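Local coordinates for protein beta-galacturonidase (Eisenbergiella tayi, PDB 6NCW) that probably hydrolyses terminal beta-linked galacturonate residues, as a family 2 glycoside hydrolase of a human gut bacterium, at residues 342-346 and 347-351; 519-522 and 523-526. All coordinates share one frame; numbering follows the deposited sequence.

Contact 1. Residues 342-346 and 347-351; sequences ENMRN and PHFKQ
One face of the Phe349 ring is taken by Met344, whose CA stands 3.8 Å from the ring centroid and only 17° off its normal, a CH-pi contact offset toward the rim. Met344 CB and CG follow the same face outward, and the bend at chi3 turns the methyl back, bringing CE to 3.8 Å from Phe349 CE2. The sulfur stands obliquely and farther off, 5.3 Å from SD to the Phe349 centroid, so the closest touches of this Met-aromatic contact are made by carbon. Met344 O approaches Phe349 CD2 at 3.1 Å and takes a hydrogen bond from Tyr385 of helix 384-400.

The His348 imidazole meets Asn346 OD1 obliquely. That oxygen accepts from His348 N at 2.9 Å, in the carbonyl plane and nearly straight (164°). With CG anti to the backbone N (chi1 -178°), the Asn346 side chain slants across Pro347 to meet this amide, while its ND2 is bonded to Pro122 O. Asn346 O closes a type I turn by accepting from Phe349 N at 3.0 Å, the donor standing above the carbonyl plane. A water donates to the same oxygen and accepts from Lys350 N, bonding a second amide at the helix start. Asparagine capping of this kind, joined to a type I turn, is characteristic of a helix start, here that of helix 349-364 in the TIM barrel domain.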
# COMPACT_ATOMS: atom_id res chain seq x y z
N GLU A 342 -25.25 -32.58 1.09
CA GLU A 342 -25.05 -33.09 -0.26
C GLU A 342 -23.58 -33.38 -0.55
O GLU A 342 -23.26 -34.39 -1.18
CB GLU A 342 -25.63 -32.12 -1.29
CG GLU A 342 -25.30 -32.48 -2.75
CD GLU A 342 -25.86 -31.48 -3.76
OE1 GLU A 342 -26.91 -31.78 -4.37
OE2 GLU A 342 -25.26 -30.39 -3.96
N ASN A 343 -22.67 -32.50 -0.10
CA ASN A 343 -21.24 -32.78 -0.25
C ASN A 343 -20.85 -34.08 0.44
O ASN A 343 -20.09 -34.88 -0.11
CB ASN A 343 -20.38 -31.65 0.31
CG ASN A 343 -20.51 -30.38 -0.49
OD1 ASN A 343 -20.38 -29.27 0.05
ND2 ASN A 343 -20.78 -30.51 -1.78
N MET A 344 -21.35 -34.29 1.65
CA MET A 344 -21.00 -35.46 2.44
C MET A 344 -21.59 -36.75 1.89
O MET A 344 -21.21 -37.83 2.33
CB MET A 344 -21.47 -35.26 3.89
CG MET A 344 -20.87 -34.03 4.57
SD MET A 344 -21.64 -33.73 6.17
CE MET A 344 -20.95 -35.10 7.08
N ARG A 345 -22.53 -36.66 0.95
CA ARG A 345 -23.06 -37.84 0.29
C ARG A 345 -22.31 -38.19 -0.99
O ARG A 345 -22.70 -39.15 -1.67
CB ARG A 345 -24.54 -37.64 -0.03
CG ARG A 345 -25.42 -38.65 0.68
CD ARG A 345 -26.87 -38.46 0.30
NE ARG A 345 -27.25 -37.07 0.43
CZ ARG A 345 -27.95 -36.57 1.43
NH1 ARG A 345 -28.39 -37.36 2.43
NH2 ARG A 345 -28.24 -35.28 1.42
N ASN A 346 -21.27 -37.44 -1.33
CA ASN A 346 -20.35 -37.88 -2.37
C ASN A 346 -19.95 -39.34 -2.08
O ASN A 346 -19.66 -39.67 -0.92
CB ASN A 346 -19.13 -36.96 -2.40
CG ASN A 346 -18.14 -37.31 -3.49
OD1 ASN A 346 -17.55 -38.38 -3.46
ND2 ASN A 346 -17.94 -36.41 -4.45
N PRO A 347 -19.99 -40.23 -3.07
CA PRO A 347 -19.73 -41.66 -2.79
C PRO A 347 -18.34 -41.96 -2.26
O PRO A 347 -18.12 -43.07 -1.76
CB PRO A 347 -19.96 -42.34 -4.16
CG PRO A 347 -19.84 -41.27 -5.16
CD PRO A 347 -20.31 -39.99 -4.49
N HIS A 348 -17.39 -41.02 -2.35
CA HIS A 348 -16.06 -41.23 -1.80
C HIS A 348 -15.86 -40.59 -0.44
O HIS A 348 -14.79 -40.76 0.15
CB HIS A 348 -14.97 -40.69 -2.75
CG HIS A 348 -15.09 -41.19 -4.15
ND1 HIS A 348 -14.90 -42.52 -4.48
CD2 HIS A 348 -15.38 -40.55 -5.31
CE1 HIS A 348 -15.07 -42.67 -5.78
NE2 HIS A 348 -15.36 -41.50 -6.30
N PHE A 349 -16.87 -39.86 0.06
CA PHE A 349 -16.65 -39.01 1.24
C PHE A 349 -16.27 -39.82 2.47
O PHE A 349 -15.29 -39.51 3.15
CB PHE A 349 -17.90 -38.16 1.52
CG PHE A 349 -17.81 -37.39 2.82
CD1 PHE A 349 -17.01 -36.25 2.91
CD2 PHE A 349 -18.51 -37.80 3.95
CE1 PHE A 349 -16.93 -35.53 4.10
CE2 PHE A 349 -18.43 -37.09 5.14
CZ PHE A 349 -17.63 -35.95 5.21
N LYS A 350 -17.05 -40.87 2.78
CA LYS A 350 -16.77 -41.66 3.99
C LYS A 350 -15.41 -42.36 3.90
O LYS A 350 -14.64 -42.37 4.87
CB LYS A 350 -17.89 -42.67 4.22
CG LYS A 350 -19.17 -42.05 4.82
CD LYS A 350 -20.43 -42.78 4.34
CE LYS A 350 -21.29 -43.32 5.48
NZ LYS A 350 -21.87 -42.25 6.35
N GLN A 351 -15.11 -42.95 2.74
CA GLN A 351 -13.83 -43.63 2.56
C GLN A 351 -12.66 -42.65 2.71
O GLN A 351 -11.65 -42.96 3.36
CB GLN A 351 -13.80 -44.31 1.18
CG GLN A 351 -12.63 -45.26 0.95
CD GLN A 351 -12.67 -46.47 1.85
OE1 GLN A 351 -11.78 -46.67 2.69
NE2 GLN A 351 -13.69 -47.30 1.69
O HOH W 1 -19.41 -41.62 1.36

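Contact 2. Residues 519-522 and 523-526; sequences DSWF and GSRP
Trp521 lies beside Arg525, the six-membered part of its indole reaching over one face of the guanidinium. Its CZ3 comes to 3.8 Å from Arg525 NH2, but the two planes are inclined by 48°, so the overlap is partial and no parallel stack forms. Arg525 bends at chi2 (-68°), which folds the chain back along the indole; on the way its CG passes 3.3 Å from Trp521 O.

Two bonds and the indole hold the guanidinium. NH1 donates to Ser524 O at 2.9 Å, close to the guanidinium plane, and NE forms a salt bridge with Asp131. The backbone of the same residues turns tightly: Trp521 O accepts from Ser524 N at 3.2 Å, and Phe522 O from Arg525 N at 3.1 Å. Phe522 folds its ring over the following residue, with Gly523 CA 3.9 Å from the centroid, over the face. Trp433 of the second subunit meets the same ring edge-to-face, and Trp482 of that subunit donates to Phe522 O.

These successive i to i+3 bonds are characteristic of a 3-10 turn, which here presents Arg525 to the galacturonate-binding site, beside a bound glycerol.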
# COMPACT_ATOMS: atom_id res chain seq x y z
N ASP A 519 -10.82 -19.28 -6.19
CA ASP A 519 -11.39 -18.21 -7.00
C ASP A 519 -12.90 -18.09 -6.81
O ASP A 519 -13.44 -16.97 -6.87
CB ASP A 519 -11.07 -18.45 -8.48
CG ASP A 519 -9.57 -18.38 -8.79
OD1 ASP A 519 -8.81 -17.63 -8.10
OD2 ASP A 519 -9.14 -19.09 -9.75
N SER A 520 -13.59 -19.20 -6.55
CA SER A 520 -15.05 -19.11 -6.42
C SER A 520 -15.50 -18.34 -5.18
O SER A 520 -16.68 -18.00 -5.08
CB SER A 520 -15.67 -20.51 -6.38
OG SER A 520 -15.18 -21.22 -5.25
N TRP A 521 -14.61 -18.11 -4.21
CA TRP A 521 -14.94 -17.38 -2.99
C TRP A 521 -14.67 -15.88 -3.08
O TRP A 521 -14.90 -15.17 -2.09
CB TRP A 521 -14.17 -17.98 -1.80
CG TRP A 521 -14.83 -19.24 -1.29
CD1 TRP A 521 -14.94 -20.43 -1.94
CD2 TRP A 521 -15.48 -19.41 -0.03
NE1 TRP A 521 -15.62 -21.33 -1.17
CE2 TRP A 521 -15.98 -20.72 0.01
CE3 TRP A 521 -15.72 -18.56 1.06
CZ2 TRP A 521 -16.68 -21.22 1.10
CZ3 TRP A 521 -16.41 -19.04 2.14
CH2 TRP A 521 -16.89 -20.36 2.16
N PHE A 522 -14.22 -15.39 -4.24
CA PHE A 522 -13.78 -14.00 -4.37
C PHE A 522 -14.84 -13.00 -3.87
O PHE A 522 -14.50 -11.94 -3.33
CB PHE A 522 -13.42 -13.71 -5.84
CG PHE A 522 -14.61 -13.36 -6.68
CD1 PHE A 522 -15.40 -14.36 -7.23
CD2 PHE A 522 -15.00 -12.03 -6.84
CE1 PHE A 522 -16.55 -14.05 -7.96
CE2 PHE A 522 -16.15 -11.70 -7.58
CZ PHE A 522 -16.92 -12.72 -8.12
N GLY A 523 -16.12 -13.29 -4.08
CA GLY A 523 -17.15 -12.29 -3.81
C GLY A 523 -17.17 -11.82 -2.36
O GLY A 523 -17.44 -10.65 -2.08
N SER A 524 -16.87 -12.72 -1.43
CA SER A 524 -16.84 -12.39 -0.02
C SER A 524 -15.43 -12.40 0.55
O SER A 524 -15.27 -12.39 1.77
CB SER A 524 -17.69 -13.38 0.77
OG SER A 524 -17.17 -14.69 0.62
N ARG A 525 -14.41 -12.43 -0.31
CA ARG A 525 -13.02 -12.60 0.12
C ARG A 525 -12.14 -11.59 -0.61
O ARG A 525 -11.55 -11.92 -1.65
CB ARG A 525 -12.53 -14.03 -0.12
CG ARG A 525 -13.18 -15.08 0.76
CD ARG A 525 -12.75 -14.90 2.19
NE ARG A 525 -13.35 -15.89 3.10
CZ ARG A 525 -14.46 -15.68 3.81
NH1 ARG A 525 -15.10 -14.51 3.70
NH2 ARG A 525 -14.92 -16.62 4.63
N PRO A 526 -12.04 -10.36 -0.10
CA PRO A 526 -11.17 -9.36 -0.73
C PRO A 526 -9.80 -9.94 -1.07
O PRO A 526 -9.21 -10.70 -0.29
CB PRO A 526 -11.06 -8.26 0.33
CG PRO A 526 -12.33 -8.38 1.13
CD PRO A 526 -12.67 -9.86 1.13
O HOH W 2 -17.90 -15.69 -4.37
O HOH W 3 -18.28 -15.81 -1.63

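Both contacts illustrate how a short bend in the TIM barrel domain can place its side chains, with different chemistry. Contact 1 joins the end of a weakly bonded helix to the start of helix 349-364, and combines a buried apolar pair with a polar cap nearer the surface; no other chain of the assembly touches it. Contact 2 lies in the loop between strands 515-516 and 529-530, where charge and aromatic surface meet at the binding site and a subunit interface. Contacts 1 and 2 do not touch; their nearest atoms are about 9 Å apart. Arg337, a galacturonate-binding residue, touches Trp521 of contact 2, and its side chain is about 8 Å from that of Asn343 in contact 1.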